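PDB 2J13: polysaccharide deacetylase from Bacillus anthracis, which probably removes acetyl groups from N-acetylated sugars of cell-wall peptidoglycan, as a zinc-binding family 4 carbohydrate esterase. Local coordinates for residues A[11-22]-A[154-166]. Sequence-based numbering, arbitrary orientation. Where two conformers were deposited one is given.
With CAC (cacodylate ion), chain H.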
ATOM      1  N   MET A  11      20.667   3.077 -22.655  1.00 47.49           N
ATOM      2  CA  MET A  11      20.307   2.885 -21.218  1.00 46.63           C
ATOM      3  C   MET A  11      19.467   1.630 -20.982  1.00 45.89           C
ATOM      4  O   MET A  11      18.245   1.653 -21.176  1.00 46.39           O
ATOM      5  N   ALA A  12      20.135   0.538 -20.589  1.00 44.63           N
ATOM      6  CA  ALA A  12      19.459  -0.688 -20.159  1.00 43.20           C
ATOM      7  C   ALA A  12      19.230  -0.583 -18.671  1.00 42.66           C
ATOM      8  O   ALA A  12      20.182  -0.498 -17.882  1.00 41.41           O
ATOM      9  CB  ALA A  12      20.287  -1.925 -20.453  1.00 42.95           C
ATOM     10  N   TYR A  13      17.967  -0.617 -18.281  1.00 42.14           N
ATOM     11  CA  TYR A  13      17.632  -0.634 -16.872  1.00 41.98           C
ATOM     12  C   TYR A  13      18.228  -1.857 -16.229  1.00 40.89           C
ATOM     13  O   TYR A  13      18.293  -2.942 -16.820  1.00 40.57           O
ATOM     14  CB  TYR A  13      16.115  -0.678 -16.667  1.00 42.66           C
ATOM     15  CG  TYR A  13      15.377   0.571 -17.058  1.00 43.83           C
ATOM     16  CD1 TYR A  13      15.701   1.803 -16.514  1.00 42.09           C
ATOM     17  CD2 TYR A  13      14.303   0.507 -17.936  1.00 46.07           C
ATOM     18  CE1 TYR A  13      15.000   2.953 -16.863  1.00 42.47           C
ATOM     19  CE2 TYR A  13      13.590   1.644 -18.283  1.00 47.07           C
ATOM     20  CZ  TYR A  13      13.947   2.860 -17.753  1.00 45.45           C
ATOM     21  OH  TYR A  13      13.227   3.973 -18.129  1.00 44.78           O
ATOM     22  N   THR A  14      18.653  -1.690 -14.989  1.00 39.95           N
ATOM     23  CA  THR A  14      19.162  -2.786 -14.221  1.00 39.72           C
ATOM     24  C   THR A  14      18.003  -3.671 -13.796  1.00 38.94           C
ATOM     25  O   THR A  14      16.938  -3.162 -13.396  1.00 38.13           O
ATOM     26  CB  THR A  14      19.913  -2.217 -12.996  1.00 40.35           C
ATOM     27  OG1 THR A  14      20.927  -1.301 -13.466  1.00 43.48           O
ATOM     28  CG2 THR A  14      20.550  -3.301 -12.226  1.00 41.00           C
ATOM     29  N   ASN A  15      18.204  -4.977 -13.895  1.00 37.79           N
ATOM     30  CA  ASN A  15      17.214  -5.960 -13.497  1.00 37.89           C
ATOM     31  C   ASN A  15      17.577  -6.656 -12.200  1.00 35.88           C
ATOM     32  O   ASN A  15      16.892  -7.582 -11.773  1.00 35.79           O
ATOM     33  CB  ASN A  15      17.032  -6.982 -14.625  1.00 38.50           C
ATOM     34  CG  ASN A  15      16.696  -6.321 -15.976  1.00 40.92           C
ATOM     35  OD1 ASN A  15      15.688  -5.618 -16.106  1.00 44.58           O
ATOM     36  ND2 ASN A  15      17.536  -6.555 -16.986  1.00 41.59           N
ATOM     37  N   THR A  16      18.660  -6.217 -11.539  1.00 34.47           N
ATOM     38  CA  THR A  16      19.063  -6.858 -10.299  0.50 34.13           C
ATOM     39  C   THR A  16      17.969  -6.609  -9.260  1.00 33.50           C
ATOM     40  O   THR A  16      17.538  -5.475  -9.108  1.00 32.61           O
ATOM     41  CB  THR A  16      20.415  -6.351  -9.789  0.50 34.28           C
ATOM     42  OG1 THR A  16      21.411  -6.627 -10.777  0.50 33.81           O
ATOM     43  CG2 THR A  16      20.803  -7.065  -8.501  0.50 34.12           C
ATOM     44  N   PRO A  17      17.496  -7.683  -8.613  1.00 33.24           N
ATOM     45  CA  PRO A  17      16.436  -7.549  -7.607  1.00 32.71           C
ATOM     46  C   PRO A  17      16.895  -7.021  -6.260  1.00 32.16           C
ATOM     47  O   PRO A  17      18.012  -7.327  -5.785  1.00 32.05           O
ATOM     48  CB  PRO A  17      15.920  -8.984  -7.449  1.00 33.44           C
ATOM     49  CG  PRO A  17      16.999  -9.851  -7.906  1.00 34.89           C
ATOM     50  CD  PRO A  17      17.829  -9.103  -8.863  1.00 34.10           C
ATOM     51  N   HIS A  18      16.026  -6.244  -5.631  1.00 30.73           N
ATOM     52  CA  HIS A  18      16.251  -5.754  -4.297  1.00 31.18           C
ATOM     53  C   HIS A  18      15.006  -6.095  -3.506  1.00 31.21           C
ATOM     54  O   HIS A  18      13.918  -6.166  -4.103  1.00 29.82           O
ATOM     55  CB  HIS A  18      16.430  -4.249  -4.348  1.00 32.86           C
ATOM     56  CG  HIS A  18      17.576  -3.794  -5.206  1.00 36.24           C
ATOM     57  ND1 HIS A  18      18.893  -4.083  -4.911  1.00 39.87           N
ATOM     58  CD2 HIS A  18      17.602  -3.033  -6.326  1.00 38.01           C
ATOM     59  CE1 HIS A  18      19.679  -3.540  -5.826  1.00 39.52           C
ATOM     60  NE2 HIS A  18      18.921  -2.893  -6.695  1.00 39.63           N
ATOM     61  N   ASN A  19      15.160  -6.351  -2.207  1.00 31.74           N
ATOM     62  CA  ASN A  19      14.035  -6.551  -1.292  1.00 32.82           C
ATOM     63  C   ASN A  19      13.910  -5.281  -0.453  1.00 32.90           C
ATOM     64  O   ASN A  19      14.869  -4.850   0.213  1.00 32.36           O
ATOM     65  CB  ASN A  19      14.248  -7.754  -0.362  1.00 34.13           C
ATOM     66  CG  ASN A  19      14.472  -9.050  -1.103  1.00 37.56           C
ATOM     67  OD1 ASN A  19      14.032  -9.222  -2.228  1.00 42.19           O
ATOM     68  ND2 ASN A  19      15.194  -9.977  -0.470  1.00 41.15           N
ATOM     69  N   TRP A  20      12.736  -4.664  -0.456  1.00 32.02           N
ATOM     70  CA  TRP A  20      12.573  -3.442   0.327  1.00 32.20           C
ATOM     71  C   TRP A  20      12.724  -3.719   1.808  1.00 34.65           C
ATOM     72  O   TRP A  20      12.172  -4.682   2.315  1.00 35.08           O
ATOM     73  CB  TRP A  20      11.205  -2.789   0.088  1.00 29.14           C
ATOM     74  CG  TRP A  20      11.105  -1.561   0.848  1.00 27.33           C
ATOM     75  CD1 TRP A  20      10.448  -1.382   2.017  1.00 26.87           C
ATOM     76  CD2 TRP A  20      11.723  -0.305   0.535  1.00 25.16           C
ATOM     77  NE1 TRP A  20      10.607  -0.105   2.438  1.00 25.59           N
ATOM     78  CE2 TRP A  20      11.401   0.576   1.566  1.00 25.94           C
ATOM     79  CE3 TRP A  20      12.538   0.146  -0.506  1.00 28.86           C
ATOM     80  CZ2 TRP A  20      11.820   1.902   1.569  1.00 29.25           C
ATOM     81  CZ3 TRP A  20      12.953   1.463  -0.502  1.00 29.97           C
ATOM     82  CH2 TRP A  20      12.599   2.323   0.546  1.00 29.60           C
ATOM     83  N   GLY A  21      13.466  -2.836   2.470  1.00 38.32           N
ATOM     84  CA  GLY A  21      13.673  -2.844   3.925  1.00 41.11           C
ATOM     85  C   GLY A  21      14.214  -1.471   4.312  1.00 43.48           C
ATOM     86  O   GLY A  21      14.726  -0.726   3.442  1.00 44.49           O
ATOM     87  N   ILE A  22      14.065  -1.096   5.587  1.00 45.89           N
ATOM     88  CA  ILE A  22      14.534   0.224   6.057  1.00 47.21           C
ATOM     89  C   ILE A  22      14.903   0.217   7.544  1.00 48.36           C
ATOM     90  O   ILE A  22      14.461   1.087   8.317  1.00 50.22           O
ATOM     91  CB  ILE A  22      13.474   1.322   5.795  1.00 47.75           C
ATOM     92  N   PRO A 154       4.561  -7.007  -4.807  1.00 19.46           N
ATOM     93  CA  PRO A 154       4.584  -8.209  -3.985  1.00 20.57           C
ATOM     94  C   PRO A 154       5.911  -8.405  -3.284  1.00 21.97           C
ATOM     95  O   PRO A 154       6.973  -8.296  -3.914  1.00 22.53           O
ATOM     96  CB  PRO A 154       4.310  -9.298  -4.998  1.00 20.93           C
ATOM     97  CG  PRO A 154       3.427  -8.636  -5.939  1.00 20.93           C
ATOM     98  CD  PRO A 154       4.006  -7.319  -6.142  1.00 20.33           C
ATOM     99  N   ARG A 155       5.840  -8.652  -1.991  1.00 22.77           N
ATOM    100  CA  ARG A 155       7.022  -8.855  -1.128  1.00 24.68           C
ATOM    101  C   ARG A 155       8.024  -7.702  -1.075  1.00 23.27           C
ATOM    102  O   ARG A 155       9.132  -7.848  -0.500  1.00 24.30           O
ATOM    103  CB  ARG A 155       7.688 -10.186  -1.500  1.00 25.12           C
ATOM    104  CG  ARG A 155       6.810 -11.376  -1.434  1.00 28.14           C
ATOM    105  CD  ARG A 155       7.498 -12.700  -1.911  1.00 29.61           C
ATOM    106  NE  ARG A 155       6.425 -13.665  -2.115  1.00 34.27           N
ATOM    107  CZ  ARG A 155       5.635 -13.753  -3.196  1.00 35.88           C
ATOM    108  NH1 ARG A 155       5.834 -13.014  -4.315  1.00 35.09           N
ATOM    109  NH2 ARG A 155       4.632 -14.628  -3.172  1.00 35.97           N
ATOM    110  N   GLY A 156       7.649  -6.526  -1.580  1.00 21.89           N
ATOM    111  CA  GLY A 156       8.535  -5.384  -1.648  1.00 22.91           C
ATOM    112  C   GLY A 156       9.734  -5.620  -2.564  1.00 23.00           C
ATOM    113  O   GLY A 156      10.759  -4.941  -2.445  1.00 24.37           O
ATOM    114  N   VAL A 157       9.594  -6.573  -3.489  1.00 22.04           N
ATOM    115  CA  VAL A 157      10.672  -6.880  -4.429  1.00 23.38           C
ATOM    116  C   VAL A 157      10.590  -5.960  -5.641  1.00 22.98           C
ATOM    117  O   VAL A 157       9.512  -5.782  -6.276  1.00 22.33           O
ATOM    118  CB  VAL A 157      10.690  -8.354  -4.811  1.00 23.96           C
ATOM    119  CG1 VAL A 157      11.755  -8.641  -5.901  1.00 26.90           C
ATOM    120  CG2 VAL A 157      10.908  -9.242  -3.555  1.00 25.20           C
ATOM    121  N   PHE A 158      11.736  -5.401  -6.003  1.00 23.51           N
ATOM    122  CA  PHE A 158      11.831  -4.476  -7.124  1.00 23.65           C
ATOM    123  C   PHE A 158      13.222  -4.492  -7.768  1.00 24.61           C
ATOM    124  O   PHE A 158      14.198  -4.949  -7.144  1.00 25.13           O
ATOM    125  CB  PHE A 158      11.506  -3.047  -6.715  1.00 23.63           C
ATOM    126  CG  PHE A 158      12.517  -2.440  -5.769  1.00 24.54           C
ATOM    127  CD1 PHE A 158      12.477  -2.755  -4.415  1.00 25.03           C
ATOM    128  CD2 PHE A 158      13.487  -1.586  -6.241  1.00 26.82           C
ATOM    129  CE1 PHE A 158      13.412  -2.225  -3.525  1.00 25.10           C
ATOM    130  CE2 PHE A 158      14.424  -1.046  -5.360  1.00 25.78           C
ATOM    131  CZ  PHE A 158      14.361  -1.382  -4.004  1.00 24.47           C
ATOM    132  N   SER A 159      13.257  -3.968  -8.983  1.00 24.49           N
ATOM    133  CA  SER A 159      14.499  -3.551  -9.665  1.00 24.76           C
ATOM    134  C   SER A 159      14.311  -2.176 -10.243  1.00 25.19           C
ATOM    135  O   SER A 159      13.227  -1.631 -10.259  1.00 24.10           O
ATOM    136  CB  SER A 159      14.850  -4.549 -10.764  1.00 25.10           C
ATOM    137  OG  SER A 159      13.815  -4.563 -11.742  1.00 25.46           O
ATOM    138  N   GLU A 160      15.376  -1.567 -10.744  1.00 26.01           N
ATOM    139  CA  GLU A 160      15.228  -0.358 -11.518  1.00 27.43           C
ATOM    140  C   GLU A 160      14.194  -0.515 -12.634  1.00 26.13           C
ATOM    141  O   GLU A 160      13.371   0.382 -12.871  1.00 25.87           O
ATOM    142  CB  GLU A 160      16.581   0.068 -12.119  1.00 28.11           C
ATOM    143  CG  GLU A 160      16.526   1.479 -12.625  1.00 30.74           C
ATOM    144  CD  GLU A 160      17.762   1.916 -13.414  1.00 32.33           C
ATOM    145  OE1 GLU A 160      18.522   1.056 -13.932  1.00 37.75           O
ATOM    146  OE2 GLU A 160      17.925   3.157 -13.516  1.00 39.15           O
ATOM    147  N   ARG A 161      14.250  -1.641 -13.334  1.00 26.35           N
ATOM    148  CA  ARG A 161      13.320  -1.892 -14.438  1.00 26.32           C
ATOM    149  C   ARG A 161      11.864  -1.893 -13.981  1.00 25.80           C
ATOM    150  O   ARG A 161      11.031  -1.215 -14.581  1.00 25.41           O
ATOM    151  CB  ARG A 161      13.634  -3.206 -15.125  1.00 27.28           C
ATOM    152  CG  ARG A 161      12.844  -3.366 -16.425  1.00 29.71           C
ATOM    153  CD  ARG A 161      12.779  -4.760 -16.874  1.00 30.64           C
ATOM    154  NE  ARG A 161      12.333  -4.790 -18.261  1.00 31.68           N
ATOM    155  CZ  ARG A 161      13.133  -4.517 -19.281  1.00 31.41           C
ATOM    156  NH1 ARG A 161      14.412  -4.216 -19.062  1.00 32.68           N
ATOM    157  NH2 ARG A 161      12.646  -4.532 -20.515  1.00 32.00           N
ATOM    158  N   THR A 162      11.576  -2.621 -12.914  1.00 24.97           N
ATOM    159  CA  THR A 162      10.165  -2.781 -12.478  1.00 24.40           C
ATOM    160  C   THR A 162       9.599  -1.457 -11.945  1.00 23.68           C
ATOM    161  O   THR A 162       8.427  -1.141 -12.165  1.00 23.11           O
ATOM    162  CB  THR A 162       9.969  -3.931 -11.467  1.00 23.82           C
ATOM    163  OG1 THR A 162      10.615  -3.631 -10.222  1.00 23.87           O
ATOM    164  CG2 THR A 162      10.476  -5.256 -11.991  1.00 25.48           C
ATOM    165  N   LEU A 163      10.414  -0.688 -11.215  1.00 22.90           N
ATOM    166  CA  LEU A 163      10.043   0.649 -10.788  1.00 23.30           C
ATOM    167  C   LEU A 163       9.729   1.536 -11.966  1.00 23.11           C
ATOM    168  O   LEU A 163       8.689   2.185 -12.021  1.00 24.29           O
ATOM    169  CB  LEU A 163      11.169   1.270  -9.937  1.00 23.29           C
ATOM    170  CG  LEU A 163      11.467   0.599  -8.626  1.00 23.82           C
ATOM    171  CD1 LEU A 163      12.727   1.222  -7.970  1.00 24.04           C
ATOM    172  CD2 LEU A 163      10.244   0.667  -7.655  1.00 25.09           C
ATOM    173  N   ALA A 164      10.609   1.545 -12.962  1.00 23.66           N
ATOM    174  CA  ALA A 164      10.420   2.407 -14.112  1.00 24.58           C
ATOM    175  C   ALA A 164       9.195   1.995 -14.968  1.00 24.87           C
ATOM    176  O   ALA A 164       8.470   2.843 -15.425  1.00 25.43           O
ATOM    177  CB  ALA A 164      11.707   2.460 -14.959  1.00 24.62           C
ATOM    178  N   LEU A 165       8.978   0.699 -15.143  1.00 25.78           N
ATOM    179  CA  LEU A 165       7.820   0.196 -15.910  0.50 25.86           C
ATOM    180  C   LEU A 165       6.516   0.534 -15.203  1.00 25.68           C
ATOM    181  O   LEU A 165       5.527   0.932 -15.836  1.00 25.95           O
ATOM    182  CB  LEU A 165       7.921  -1.312 -16.116  0.50 26.38           C
ATOM    183  CG  LEU A 165       9.074  -1.848 -16.978  0.50 27.88           C
ATOM    184  CD1 LEU A 165       9.050  -3.358 -16.970  0.50 29.58           C
ATOM    185  CD2 LEU A 165       9.020  -1.295 -18.391  0.50 29.60           C
ATOM    186  N   THR A 166       6.522   0.412 -13.886  1.00 25.06           N
ATOM    187  CA  THR A 166       5.338   0.758 -13.080  1.00 24.09           C
ATOM    188  C   THR A 166       4.996   2.252 -13.200  1.00 24.37           C
ATOM    189  O   THR A 166       3.848   2.598 -13.423  1.00 24.24           O
ATOM    190  CB  THR A 166       5.576   0.319 -11.612  1.00 23.76           C
ATOM    191  OG1 THR A 166       5.810  -1.114 -11.598  1.00 23.20           O
ATOM    192  CG2 THR A 166       4.364   0.705 -10.687  1.00 24.59           C
TER
HETATM  193 AS   CAC H1242       3.953  -8.008   1.460  1.00 25.24          AS
HETATM  194  O1  CAC H1242       2.498  -7.417   2.116  1.00 23.58           O
HETATM  195  O2  CAC H1242       3.673  -8.567  -0.144  1.00 21.28           O
HETATM  196  C1  CAC H1242       5.207  -6.520   1.378  1.00 24.52           C
HETATM  197  C2  CAC H1242       4.710  -9.487   2.513  1.00 24.45           C
HETATM  198  O   HOH W   1      17.874  -2.937  -9.939  1.00 32.29           O
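His18 and Phe158 form the antiparallel hydrogen-bonded pair of a two-stranded ribbon, His18 N giving to Phe158 O (2.7 Å) and Phe158 N to His18 O (3.0 Å). Asn19 and Val157 make the neighbouring non-hydrogen-bonded pair, and Trp20 N donates to Gly156 O from above the plane of the Gly156 carbonyl. Beyond the ribbon, residues 13-16 run past the start of helix 160-168, where Arg161 N donates to Thr14 O and a water links Thr16 O to Glu160 N. Ser159 and Thr162 close a capping box there, Thr162 N giving to Ser159 OG and Ser159 N to Thr162 OG1. The ribbon thus lays N-terminal residues 13-20 along a segment within the NodB homology region of this family 4 esterase; Gly156 lies near a bound zinc ion. Glu160, its CG swung opposite the backbone N (chi1 -166°) and the chain extended beyond, reaches back to Thr14 N, which meets OE1 on its anti side at 2.9 Å in a nearly straight bond (175°); Thr14 OG1 adds a weak one. The Tyr13 ring has the Glu160 carboxylate at its edge and Ala164 CB over one face, 3.9 Å from the centroid. His18 CB sits similarly over the Phe158 ring, 3.8 Å from its centroid, while Phe158 CE1 abuts the Trp20 edge at CE3 (3.9 Å). Trp20 stacks on Phe175 and its NE1 is hydrogen-bonded to Trp176 O. Asn15 OD1 lies alongside the Arg161 chain, whose guanidinium forms a salt bridge with Asp125.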